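Polyphosphate:AMP phosphotransferase (PDB 5O6M) uses inorganic polyphosphate as phosphate donor to convert AMP to ADP and ADP to ATP, and also accepts other nucleoside mono- and diphosphates. Local coordinates at residues S84-G92 / Q110-D121; Y125-K134 / L202-A213. The protein carries 1 engineered substitution. All coordinates share one frame; numbering follows the deposited sequence.

Contact 1 of 2, residues S84-G92 / Q110-D121; sequences SGVRVASFG and QVPRKGELVIFD. Engineered in segment 110-121: Asp121 (natural residue Asn). With ATP (adenosine-5'-triphosphate), chain X; PO4 (phosphate ion), chain V.
Arg87 reaches across from strand 86-90 to three groups of segment 110-121. Its NE forms a salt bridge with Glu116 OE2 (2.8 Å), close to the guanidinium plane and approached on its syn side. Arg87 NH2 donates to Gln110 O (3.1 Å) from above the carbonyl plane, while NH1 makes a weak bond to Gln110 OE1. A bend at chi3 (61°) turns the guanidinium back over Val118, whose CG2 covers one face. Glu116 is steadied by Arg113 N, which donates to OE1 (2.9 Å).

Phe91 presents its edge to Phe120: CE2 stands above the ring centre, with the planes at 82°, a T-shaped pair. On the face that carries Val86, Val88 and Ile119, Ser90 OG donates to OD2 of the engineered Asp121 (3.0 Å), whose OD1 is salt-bridged to Lys70. Val86 CG2 packs on Ile119 CD1 (3.9 Å), beta-branched residues suiting the extended backbone.

Backbone hydrogen bonds join residues 85-91 to 117-121 in parallel register, with Val86 opposite Leu117. This edge pair of a P-loop-type sheet ends at the nucleotide, Phe91 O and Gly92 O each 3.3 Å from ATP C8. Strand 117-121 sits between outermost strand 86-90 and strand 57-64, and helix 105-108 packs on Phe91 and Phe120.

Contact 2 of 2, residues Y125-K134 / L202-A213; sequences YEDVLVVRVK and LWDRYQEAYEAA. With ATP (adenosine-5'-triphosphate), chain X; PO4 (phosphate ion), chain Z.
Leu129 lays its CD2 methyl over the centre of the Tyr210 ring, 3.8 Å from the centroid and 9° off the normal, a CH-pi contact in which the two side chains cross at about a right angle. Its other methyl, CD1, reaches CE1 of the same ring at 3.6 Å, so the forked leucine grips both middle and rim. One turn on, Val133 repeats the scheme on Tyr206: CG2 stands over the ring face, 3.9 Å from the centroid, while CG1, anti to the backbone N (chi1 164°), meets Leu202 CD1. Val130 runs alongside Tyr206, its CG2 touching OH (3.3 Å); that hydroxyl is hydrogen-bonded to Asp199.

Ala209, small enough to admit close approach, offers its CB to Leu129, Val133 and Arg132. The extended arginine passes over it with one guanidinium face against Ala209 CA, and Arg132 NH2 donates to O2 of a phosphate ion (3.1 Å), which probably comes from the crystallisation liquor.

The apolar seam fixes short helix 130-133 against helix 203-217. The 3-10 turn 125-127 and helix 130-133 line the nucleotide pocket: Asp127 OD1 accepts a weak bond from ATP N6, and Val130 CG1 lies 3.6 Å from ATP C2. Segment 125-134 thus forms one wall of the adenine site in this PPK2 P-loop-type fold, and helix 203-217 backs it from behind, with Tyr206 against Val130.

Contact 1 closes before contact 2 opens along the chain; three residues separate 110-121 from 125-134, and a 3-10 turn precedes helix 130-133. Their centres lie about 24 Å apart, and ATP touches both. Contact 1 belongs to the parallel sheet, whose strands run in the order 86-90, 117-121, 57-64, 161-169, 224-228, and lies at an outer strand; contact 2 packs two helices together, the later of which, 203-217, comes just before the opposite outermost strand, 224-228. Through Phe91 and Gly92 in the first and Glu126, Asp127, Val130 and Val131 in the second, the loop leaving strand 86-90 and the 3-10 turn and short helix after strand 117-121 meet at one nucleotide pocket.

Contact 1 of 2, residues S84-G92 / Q110-D121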
loop_
_atom_site.group_PDB
_atom_site.type_symbol
_atom_site.label_atom_id
_atom_site.label_comp_id
_atom_site.label_asym_id
_atom_site.label_seq_id
_atom_site.Cartn_x
_atom_site.Cartn_y
_atom_site.Cartn_z
ATOM N N SER D 84 -18.918 6.067 4.377
ATOM C CA SER D 84 -18.522 5.517 3.088
ATOM C C SER D 84 -17.834 6.538 2.193
ATOM O O SER D 84 -17.220 6.145 1.196
ATOM C CB SER D 84 -19.746 4.956 2.360
ATOM O OG SER D 84 -20.439 4.031 3.177
ATOM N N GLY D 85 -17.913 7.824 2.520
ATOM C CA GLY D 85 -17.360 8.844 1.655
ATOM C C GLY D 85 -16.349 9.750 2.326
ATOM O O GLY D 85 -15.666 10.525 1.649
ATOM N N VAL D 86 -16.241 9.671 3.649
ATOM C CA VAL D 86 -15.323 10.506 4.414
ATOM C C VAL D 86 -14.323 9.604 5.125
ATOM O O VAL D 86 -14.714 8.670 5.833
ATOM C CB VAL D 86 -16.074 11.403 5.418
ATOM C CG1 VAL D 86 -16.840 10.555 6.423
ATOM C CG2 VAL D 86 -15.105 12.343 6.130
ATOM N N ARG D 87 -13.035 9.889 4.938
ATOM C CA ARG D 87 -11.951 9.095 5.499
ATOM C C ARG D 87 -10.945 10.008 6.186
ATOM O O ARG D 87 -10.623 11.084 5.677
ATOM C CB ARG D 87 -11.243 8.273 4.417
ATOM C CG ARG D 87 -10.002 7.548 4.917
ATOM C CD ARG D 87 -9.465 6.569 3.888
ATOM N NE ARG D 87 -9.055 7.213 2.643
ATOM C CZ ARG D 87 -7.850 7.739 2.433
ATOM N NH1 ARG D 87 -6.937 7.709 3.392
ATOM N NH2 ARG D 87 -7.558 8.296 1.266
ATOM N N VAL D 88 -10.458 9.583 7.348
ATOM C CA VAL D 88 -9.446 10.323 8.096
ATOM C C VAL D 88 -8.105 9.622 7.932
ATOM O O VAL D 88 -7.993 8.412 8.166
ATOM C CB VAL D 88 -9.823 10.449 9.583
ATOM C CG1 VAL D 88 -8.726 11.182 10.348
ATOM C CG2 VAL D 88 -11.158 11.158 9.727
ATOM N N ALA D 89 -7.086 10.377 7.533
ATOM C CA ALA D 89 -5.712 9.892 7.465
ATOM C C ALA D 89 -4.888 10.659 8.489
ATOM O O ALA D 89 -4.716 11.878 8.368
ATOM C CB ALA D 89 -5.123 10.051 6.063
ATOM N N SER D 90 -4.396 9.951 9.499
ATOM C CA SER D 90 -3.591 10.546 10.552
ATOM C C SER D 90 -2.116 10.359 10.239
ATOM O O SER D 90 -1.714 9.328 9.697
ATOM C CB SER D 90 -3.908 9.911 11.908
ATOM O OG SER D 90 -5.247 10.144 12.281
ATOM N N PHE D 91 -1.316 11.367 10.570
ATOM C CA PHE D 91 0.125 11.316 10.374
ATOM C C PHE D 91 0.809 11.518 11.718
ATOM O O PHE D 91 0.694 12.590 12.322
ATOM C CB PHE D 91 0.586 12.361 9.353
ATOM C CG PHE D 91 0.074 12.114 7.958
ATOM C CD1 PHE D 91 0.685 11.170 7.141
ATOM C CD2 PHE D 91 -1.012 12.823 7.463
ATOM C CE1 PHE D 91 0.223 10.933 5.861
ATOM C CE2 PHE D 91 -1.481 12.593 6.180
ATOM C CZ PHE D 91 -0.864 11.647 5.378
ATOM N N GLY D 92 1.518 10.486 12.179
ATOM C CA GLY D 92 2.303 10.539 13.385
ATOM C C GLY D 92 3.790 10.532 13.092
ATOM O O GLY D 92 4.234 10.826 11.976
ATOM N N GLN D 110 -1.969 8.964 0.540
ATOM C CA GLN D 110 -3.244 9.112 1.224
ATOM C C GLN D 110 -4.184 10.130 0.589
ATOM O O GLN D 110 -5.270 10.353 1.129
ATOM C CB GLN D 110 -3.002 9.497 2.689
ATOM C CG GLN D 110 -2.172 8.503 3.479
ATOM C CD GLN D 110 -2.922 7.211 3.724
ATOM O OE1 GLN D 110 -4.146 7.165 3.605
ATOM N NE2 GLN D 110 -2.199 6.159 4.092
ATOM N N VAL D 111 -3.819 10.736 -0.537
ATOM C CA VAL D 111 -4.644 11.788 -1.133
ATOM C C VAL D 111 -6.028 11.228 -1.449
ATOM O O VAL D 111 -6.169 10.016 -1.677
ATOM C CB VAL D 111 -3.993 12.376 -2.395
ATOM C CG1 VAL D 111 -2.615 12.937 -2.079
ATOM C CG2 VAL D 111 -3.923 11.330 -3.494
ATOM N N PRO D 112 -7.066 12.060 -1.480
ATOM C CA PRO D 112 -8.407 11.544 -1.765
ATOM C C PRO D 112 -8.553 11.159 -3.224
ATOM O O PRO D 112 -7.968 11.776 -4.118
ATOM C CB PRO D 112 -9.323 12.722 -1.408
ATOM C CG PRO D 112 -8.467 13.927 -1.647
ATOM C CD PRO D 112 -7.077 13.511 -1.219
ATOM N N ARG D 113 -9.342 10.112 -3.457
ATOM C CA ARG D 113 -9.696 9.709 -4.809
ATOM C C ARG D 113 -10.992 10.403 -5.227
ATOM O O ARG D 113 -11.628 11.112 -4.446
ATOM C CB ARG D 113 -9.825 8.189 -4.898
ATOM C CG ARG D 113 -10.898 7.584 -3.998
ATOM C CD ARG D 113 -11.449 6.311 -4.630
ATOM N NE ARG D 113 -12.191 6.597 -5.856
ATOM C CZ ARG D 113 -12.297 5.755 -6.880
ATOM N NH1 ARG D 113 -11.699 4.573 -6.832
ATOM N NH2 ARG D 113 -12.993 6.101 -7.957
ATOM N N LYS D 114 -11.393 10.191 -6.479
ATOM C CA LYS D 114 -12.622 10.793 -6.979
ATOM C C LYS D 114 -13.819 10.354 -6.146
ATOM O O LYS D 114 -13.974 9.171 -5.829
ATOM C CB LYS D 114 -12.829 10.436 -8.449
ATOM C CG LYS D 114 -11.841 11.122 -9.370
ATOM C CD LYS D 114 -12.150 10.845 -10.823
ATOM C CE LYS D 114 -11.249 11.661 -11.731
ATOM N NZ LYS D 114 -11.365 11.234 -13.154
ATOM N N GLY D 115 -14.663 11.318 -5.785
ATOM C CA GLY D 115 -15.837 11.047 -4.986
ATOM C C GLY D 115 -15.585 10.969 -3.499
ATOM O O GLY D 115 -16.529 10.716 -2.737
ATOM N N GLU D 116 -14.350 11.189 -3.057
ATOM C CA GLU D 116 -13.963 10.993 -1.670
ATOM C C GLU D 116 -13.572 12.320 -1.036
ATOM O O GLU D 116 -13.031 13.211 -1.697
ATOM C CB GLU D 116 -12.791 9.999 -1.577
ATOM C CG GLU D 116 -12.400 9.589 -0.167
ATOM C CD GLU D 116 -11.139 8.735 -0.141
ATOM O OE1 GLU D 116 -10.294 8.892 -1.051
ATOM O OE2 GLU D 116 -10.996 7.904 0.782
ATOM N N LEU D 117 -13.846 12.438 0.257
ATOM C CA LEU D 117 -13.396 13.560 1.067
ATOM C C LEU D 117 -12.463 13.006 2.131
ATOM O O LEU D 117 -12.862 12.143 2.922
ATOM C CB LEU D 117 -14.578 14.302 1.699
ATOM C CG LEU D 117 -14.321 15.639 2.404
ATOM C CD1 LEU D 117 -15.636 16.327 2.738
ATOM C CD2 LEU D 117 -13.487 15.467 3.667
ATOM N N VAL D 118 -11.231 13.496 2.153
ATOM C CA VAL D 118 -10.228 13.023 3.093
ATOM C C VAL D 118 -9.845 14.163 4.022
ATOM O O VAL D 118 -9.635 15.298 3.581
ATOM C CB VAL D 118 -8.987 12.464 2.372
ATOM C CG1 VAL D 118 -7.875 12.212 3.369
ATOM C CG2 VAL D 118 -9.340 11.182 1.627
ATOM N N ILE D 119 -9.750 13.854 5.311
ATOM C CA ILE D 119 -9.265 14.789 6.312
ATOM C C ILE D 119 -7.860 14.356 6.696
ATOM O O ILE D 119 -7.655 13.225 7.155
ATOM C CB ILE D 119 -10.186 14.837 7.536
ATOM C CG1 ILE D 119 -11.598 15.236 7.108
ATOM C CG2 ILE D 119 -9.649 15.816 8.566
ATOM C CD1 ILE D 119 -12.677 14.757 8.055
ATOM N N PHE D 120 -6.889 15.242 6.479
ATOM C CA PHE D 120 -5.534 15.030 6.974
ATOM C C PHE D 120 -5.474 15.498 8.424
ATOM O O PHE D 120 -5.527 16.701 8.703
ATOM C CB PHE D 120 -4.512 15.760 6.107
ATOM C CG PHE D 120 -4.104 14.998 4.872
ATOM C CD1 PHE D 120 -4.725 13.804 4.536
ATOM C CD2 PHE D 120 -3.082 15.466 4.058
ATOM C CE1 PHE D 120 -4.342 13.098 3.401
ATOM C CE2 PHE D 120 -2.696 14.767 2.926
ATOM C CZ PHE D 120 -3.325 13.583 2.596
ATOM N N ASP D 121 -5.391 14.543 9.347
ATOM C CA ASP D 121 -5.201 14.828 10.769
ATOM C C ASP D 121 -3.700 14.978 10.973
ATOM O O ASP D 121 -2.976 14.002 11.177
ATOM C CB ASP D 121 -5.803 13.720 11.624
ATOM C CG ASP D 121 -5.374 13.795 13.075
ATOM O OD1 ASP D 121 -5.053 14.902 13.550
ATOM O OD2 ASP D 121 -5.360 12.740 13.741
HETATM P PG ATP X . -2.254 13.872 18.180
HETATM O O1G ATP X . -2.345 14.108 16.696
HETATM O O2G ATP X . -1.574 15.020 18.921
HETATM O O3G ATP X . -3.622 13.610 18.825
HETATM P PB ATP X . -1.648 11.100 18.907
HETATM O O1B ATP X . -1.140 10.808 20.265
HETATM O O2B ATP X . -3.141 10.858 18.676
HETATM O O3B ATP X . -1.341 12.599 18.469
HETATM P PA ATP X . -0.060 10.544 16.467
HETATM O O1A ATP X . -1.005 10.751 15.350
HETATM O O2A ATP X . 0.867 9.344 16.282
HETATM O O3A ATP X . -0.862 10.255 17.812
HETATM O "O5'" ATP X . 0.947 11.833 16.619
HETATM C "C5'" ATP X . 2.184 11.699 17.348
HETATM C "C4'" ATP X . 3.189 12.768 16.986
HETATM O "O4'" ATP X . 3.681 12.594 15.639
HETATM C "C3'" ATP X . 2.718 14.228 17.083
HETATM O "O3'" ATP X . 3.362 14.862 18.181
HETATM C "C2'" ATP X . 3.175 14.850 15.751
HETATM O "O2'" ATP X . 3.761 16.138 15.902
HETATM C "C1'" ATP X . 4.232 13.847 15.307
HETATM N N9 ATP X . 4.573 13.890 13.889
HETATM C C8 ATP X . 3.723 13.928 12.816
HETATM N N7 ATP X . 4.325 14.078 11.660
HETATM C C5 ATP X . 5.669 14.137 11.996
HETATM C C6 ATP X . 6.836 14.305 11.224
HETATM N N6 ATP X . 6.832 14.503 9.903
HETATM N N1 ATP X . 8.021 14.305 11.871
HETATM C C2 ATP X . 8.029 14.164 13.200
HETATM N N3 ATP X . 6.997 14.016 14.032
HETATM C C4 ATP X . 5.839 14.010 13.365
HETATM P P PO4 V . -9.767 2.662 -4.345
HETATM O O1 PO4 V . -11.126 2.759 -3.690
HETATM O O2 PO4 V . -9.628 1.347 -5.074
HETATM O O3 PO4 V . -9.602 3.789 -5.336
HETATM O O4 PO4 V . -8.699 2.765 -3.283
#

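Contact 2 of 2, residues Y125-K134 / L202-A213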
loop_
_atom_site.group_PDB
_atom_site.type_symbol
_atom_site.label_atom_id
_atom_site.label_comp_id
_atom_site.label_asym_id
_atom_site.label_seq_id
_atom_site.Cartn_x
_atom_site.Cartn_y
_atom_site.Cartn_z
ATOM N N TYR D 125 2.715 19.222 6.427
ATOM C CA TYR D 125 3.221 20.446 7.035
ATOM C C TYR D 125 4.049 20.164 8.282
ATOM O O TYR D 125 4.910 20.976 8.632
ATOM C CB TYR D 125 2.060 21.397 7.350
ATOM C CG TYR D 125 1.516 22.033 6.091
ATOM C CD1 TYR D 125 2.138 23.136 5.526
ATOM C CD2 TYR D 125 0.397 21.515 5.454
ATOM C CE1 TYR D 125 1.661 23.712 4.362
ATOM C CE2 TYR D 125 -0.090 22.086 4.289
ATOM C CZ TYR D 125 0.549 23.185 3.748
ATOM O OH TYR D 125 0.075 23.763 2.590
ATOM N N GLU D 126 3.840 19.017 8.932
ATOM C CA GLU D 126 4.693 18.638 10.054
ATOM C C GLU D 126 6.164 18.588 9.665
ATOM O O GLU D 126 7.028 18.716 10.539
ATOM C CB GLU D 126 4.252 17.287 10.622
ATOM C CG GLU D 126 2.866 17.297 11.249
ATOM C CD GLU D 126 2.824 18.058 12.566
ATOM O OE1 GLU D 126 3.869 18.128 13.247
ATOM O OE2 GLU D 126 1.746 18.580 12.923
ATOM N N ASP D 127 6.476 18.391 8.383
ATOM C CA ASP D 127 7.863 18.333 7.941
ATOM C C ASP D 127 8.491 19.710 7.751
ATOM O O ASP D 127 9.652 19.788 7.331
ATOM C CB ASP D 127 7.971 17.515 6.651
ATOM C CG ASP D 127 7.759 16.029 6.888
ATOM O OD1 ASP D 127 8.630 15.400 7.528
ATOM O OD2 ASP D 127 6.727 15.485 6.442
ATOM N N VAL D 128 7.762 20.787 8.044
ATOM C CA VAL D 128 8.355 22.114 8.173
ATOM C C VAL D 128 7.874 22.729 9.481
ATOM O O VAL D 128 7.953 23.948 9.676
ATOM C CB VAL D 128 8.008 23.020 6.980
ATOM C CG1 VAL D 128 8.619 22.468 5.698
ATOM C CG2 VAL D 128 6.503 23.203 6.865
ATOM N N LEU D 129 7.372 21.891 10.386
ATOM C CA LEU D 129 6.926 22.358 11.695
ATOM C C LEU D 129 7.771 21.717 12.788
ATOM O O LEU D 129 8.830 22.243 13.146
ATOM C CB LEU D 129 5.441 22.047 11.908
ATOM C CG LEU D 129 4.455 22.804 11.016
ATOM C CD1 LEU D 129 3.061 22.216 11.149
ATOM C CD2 LEU D 129 4.445 24.286 11.375
ATOM N N VAL D 130 7.319 20.582 13.323
ATOM C CA VAL D 130 8.122 19.875 14.317
ATOM C C VAL D 130 9.510 19.571 13.759
ATOM O O VAL D 130 10.505 19.590 14.491
ATOM C CB VAL D 130 7.401 18.599 14.793
ATOM C CG1 VAL D 130 7.166 17.645 13.628
ATOM C CG2 VAL D 130 8.204 17.922 15.892
ATOM N N VAL D 131 9.596 19.281 12.457
ATOM C CA VAL D 131 10.894 19.017 11.841
ATOM C C VAL D 131 11.776 20.258 11.911
ATOM O O VAL D 131 12.988 20.167 12.138
ATOM C CB VAL D 131 10.708 18.532 10.391
ATOM C CG1 VAL D 131 12.027 18.622 9.623
ATOM C CG2 VAL D 131 10.168 17.113 10.370
ATOM N N ARG D 132 11.183 21.436 11.709
ATOM C CA ARG D 132 11.933 22.684 11.807
ATOM C C ARG D 132 12.210 23.065 13.259
ATOM O O ARG D 132 13.344 23.404 13.614
ATOM C CB ARG D 132 11.175 23.800 11.090
ATOM C CG ARG D 132 11.420 25.194 11.653
ATOM C CD ARG D 132 10.832 26.253 10.737
ATOM N NE ARG D 132 10.730 27.558 11.385
ATOM C CZ ARG D 132 10.685 28.715 10.732
ATOM N NH1 ARG D 132 10.750 28.736 9.407
ATOM N NH2 ARG D 132 10.582 29.854 11.404
ATOM N N VAL D 133 11.185 23.012 14.112
ATOM C CA VAL D 133 11.334 23.487 15.486
ATOM C C VAL D 133 12.408 22.694 16.219
ATOM O O VAL D 133 13.194 23.253 16.992
ATOM C CB VAL D 133 9.984 23.425 16.224
ATOM C CG1 VAL D 133 10.199 23.539 17.726
ATOM C CG2 VAL D 133 9.059 24.525 15.726
ATOM N N LYS D 134 12.456 21.384 15.994
ATOM C CA LYS D 134 13.419 20.512 16.651
ATOM C C LYS D 134 14.602 20.173 15.758
ATOM O O LYS D 134 15.369 19.258 16.081
ATOM C CB LYS D 134 12.732 19.233 17.134
ATOM C CG LYS D 134 11.651 19.486 18.164
ATOM C CD LYS D 134 11.038 18.189 18.670
ATOM C CE LYS D 134 9.929 18.466 19.678
ATOM N NZ LYS D 134 9.142 17.245 20.005
ATOM N N LEU D 202 8.216 25.049 23.933
ATOM C CA LEU D 202 8.649 25.631 22.667
ATOM C C LEU D 202 7.540 26.416 21.962
ATOM O O LEU D 202 7.604 26.590 20.740
ATOM C CB LEU D 202 9.176 24.538 21.734
ATOM C CG LEU D 202 10.459 23.800 22.108
ATOM C CD1 LEU D 202 10.554 22.495 21.341
ATOM C CD2 LEU D 202 11.673 24.669 21.818
ATOM N N TRP D 203 6.525 26.875 22.697
ATOM C CA TRP D 203 5.354 27.493 22.075
ATOM C C TRP D 203 5.735 28.528 21.018
ATOM O O TRP D 203 5.188 28.529 19.909
ATOM C CB TRP D 203 4.478 28.140 23.149
ATOM C CG TRP D 203 3.343 28.949 22.594
ATOM C CD1 TRP D 203 3.391 30.249 22.183
ATOM C CD2 TRP D 203 1.981 28.527 22.432
ATOM N NE1 TRP D 203 2.154 30.654 21.748
ATOM C CE2 TRP D 203 1.268 29.619 21.894
ATOM C CE3 TRP D 203 1.298 27.332 22.678
ATOM C CZ2 TRP D 203 -0.092 29.551 21.600
ATOM C CZ3 TRP D 203 -0.053 27.269 22.387
ATOM C CH2 TRP D 203 -0.733 28.370 21.853
ATOM N N ASP D 204 6.677 29.418 21.340
ATOM C CA ASP D 204 6.968 30.526 20.432
ATOM C C ASP D 204 7.656 30.050 19.159
ATOM O O ASP D 204 7.358 30.545 18.065
ATOM C CB ASP D 204 7.807 31.588 21.142
ATOM C CG ASP D 204 7.048 32.273 22.263
ATOM O OD1 ASP D 204 5.882 32.661 22.034
ATOM O OD2 ASP D 204 7.612 32.425 23.366
ATOM N N ARG D 205 8.585 29.099 19.272
ATOM C CA ARG D 205 9.221 28.583 18.067
ATOM C C ARG D 205 8.215 27.877 17.164
ATOM O O ARG D 205 8.331 27.949 15.934
ATOM C CB ARG D 205 10.376 27.652 18.430
ATOM C CG ARG D 205 11.602 28.375 18.973
ATOM C CD ARG D 205 12.851 27.518 18.820
ATOM N NE ARG D 205 13.499 27.241 20.099
ATOM C CZ ARG D 205 14.573 27.881 20.553
ATOM N NH1 ARG D 205 15.092 27.558 21.730
ATOM N NH2 ARG D 205 15.131 28.843 19.829
ATOM N N TYR D 206 7.218 27.205 17.749
ATOM C CA TYR D 206 6.155 26.606 16.942
ATOM C C TYR D 206 5.297 27.669 16.266
ATOM O O TYR D 206 4.953 27.535 15.086
ATOM C CB TYR D 206 5.286 25.682 17.797
ATOM C CG TYR D 206 5.758 24.244 17.838
ATOM C CD1 TYR D 206 6.337 23.708 18.978
ATOM C CD2 TYR D 206 5.625 23.424 16.726
ATOM C CE1 TYR D 206 6.767 22.390 19.011
ATOM C CE2 TYR D 206 6.051 22.107 16.747
ATOM C CZ TYR D 206 6.622 21.596 17.891
ATOM O OH TYR D 206 7.048 20.285 17.913
ATOM N N GLN D 207 4.925 28.723 16.997
ATOM C CA GLN D 207 4.132 29.789 16.391
ATOM C C GLN D 207 4.862 30.413 15.208
ATOM O O GLN D 207 4.246 30.736 14.186
ATOM C CB GLN D 207 3.787 30.853 17.433
ATOM C CG GLN D 207 2.940 30.334 18.582
ATOM C CD GLN D 207 1.484 30.166 18.200
ATOM O OE1 GLN D 207 0.787 31.143 17.922
ATOM N NE2 GLN D 207 1.018 28.925 18.180
ATOM N N GLU D 208 6.176 30.601 15.334
ATOM C CA GLU D 208 6.955 31.144 14.226
ATOM C C GLU D 208 6.929 30.206 13.026
ATOM O O GLU D 208 6.782 30.651 11.882
ATOM C CB GLU D 208 8.389 31.406 14.682
ATOM C CG GLU D 208 8.503 32.512 15.716
ATOM C CD GLU D 208 9.858 32.554 16.392
ATOM O OE1 GLU D 208 10.724 31.721 16.050
ATOM O OE2 GLU D 208 10.054 33.417 17.274
ATOM N N ALA D 209 7.075 28.901 13.269
ATOM C CA ALA D 209 7.041 27.942 12.170
ATOM C C ALA D 209 5.688 27.963 11.468
ATOM O O ALA D 209 5.620 27.886 10.235
ATOM C CB ALA D 209 7.362 26.539 12.685
ATOM N N TYR D 210 4.600 28.067 12.235
ATOM C CA TYR D 210 3.282 28.115 11.613
ATOM C C TYR D 210 3.122 29.362 10.751
ATOM O O TYR D 210 2.595 29.287 9.636
ATOM C CB TYR D 210 2.186 28.040 12.675
ATOM C CG TYR D 210 1.710 26.631 12.948
ATOM C CD1 TYR D 210 0.997 25.923 11.987
ATOM C CD2 TYR D 210 1.960 26.010 14.166
ATOM C CE1 TYR D 210 0.553 24.633 12.227
ATOM C CE2 TYR D 210 1.518 24.720 14.418
ATOM C CZ TYR D 210 0.815 24.037 13.443
ATOM O OH TYR D 210 0.372 22.756 13.684
ATOM N N GLU D 211 3.572 30.517 11.244
ATOM C CA GLU D 211 3.484 31.727 10.434
ATOM C C GLU D 211 4.314 31.591 9.163
ATOM O O GLU D 211 3.877 31.994 8.079
ATOM C CB GLU D 211 3.917 32.948 11.245
ATOM C CG GLU D 211 3.806 34.254 10.467
ATOM C CD GLU D 211 4.114 35.478 11.309
ATOM O OE1 GLU D 211 5.275 35.939 11.298
ATOM O OE2 GLU D 211 3.187 35.975 11.985
ATOM N N ALA D 212 5.521 31.037 9.280
ATOM C CA ALA D 212 6.355 30.830 8.101
ATOM C C ALA D 212 5.685 29.868 7.129
ATOM O O ALA D 212 5.599 30.137 5.925
ATOM C CB ALA D 212 7.731 30.311 8.517
ATOM N N ALA D 213 5.213 28.727 7.637
ATOM C CA ALA D 213 4.553 27.747 6.780
ATOM C C ALA D 213 3.323 28.344 6.109
ATOM O O ALA D 213 3.125 28.192 4.898
ATOM C CB ALA D 213 4.175 26.510 7.595
HETATM P PG ATP X . -2.254 13.872 18.180
HETATM O O1G ATP X . -2.345 14.108 16.696
HETATM O O2G ATP X . -1.574 15.020 18.921
HETATM O O3G ATP X . -3.622 13.610 18.825
HETATM P PB ATP X . -1.648 11.100 18.907
HETATM O O1B ATP X . -1.140 10.808 20.265
HETATM O O2B ATP X . -3.141 10.858 18.676
HETATM O O3B ATP X . -1.341 12.599 18.469
HETATM P PA ATP X . -0.060 10.544 16.467
HETATM O O1A ATP X . -1.005 10.751 15.350
HETATM O O2A ATP X . 0.867 9.344 16.282
HETATM O O3A ATP X . -0.862 10.255 17.812
HETATM O "O5'" ATP X . 0.947 11.833 16.619
HETATM C "C5'" ATP X . 2.184 11.699 17.348
HETATM C "C4'" ATP X . 3.189 12.768 16.986
HETATM O "O4'" ATP X . 3.681 12.594 15.639
HETATM C "C3'" ATP X . 2.718 14.228 17.083
HETATM O "O3'" ATP X . 3.362 14.862 18.181
HETATM C "C2'" ATP X . 3.175 14.850 15.751
HETATM O "O2'" ATP X . 3.761 16.138 15.902
HETATM C "C1'" ATP X . 4.232 13.847 15.307
HETATM N N9 ATP X . 4.573 13.890 13.889
HETATM C C8 ATP X . 3.723 13.928 12.816
HETATM N N7 ATP X . 4.325 14.078 11.660
HETATM C C5 ATP X . 5.669 14.137 11.996
HETATM C C6 ATP X . 6.836 14.305 11.224
HETATM N N6 ATP X . 6.832 14.503 9.903
HETATM N N1 ATP X . 8.021 14.305 11.871
HETATM C C2 ATP X . 8.029 14.164 13.200
HETATM N N3 ATP X . 6.997 14.016 14.032
HETATM C C4 ATP X . 5.839 14.010 13.365
HETATM P P PO4 Z . 11.025 32.799 8.820
HETATM O O1 PO4 Z . 9.576 33.124 9.098
HETATM O O2 PO4 Z . 11.717 32.409 10.105
HETATM O O3 PO4 Z . 11.700 34.016 8.236
HETATM O O4 PO4 Z . 11.116 31.653 7.838
HETATM O O HOH W 1 7.492 26.326 9.181
#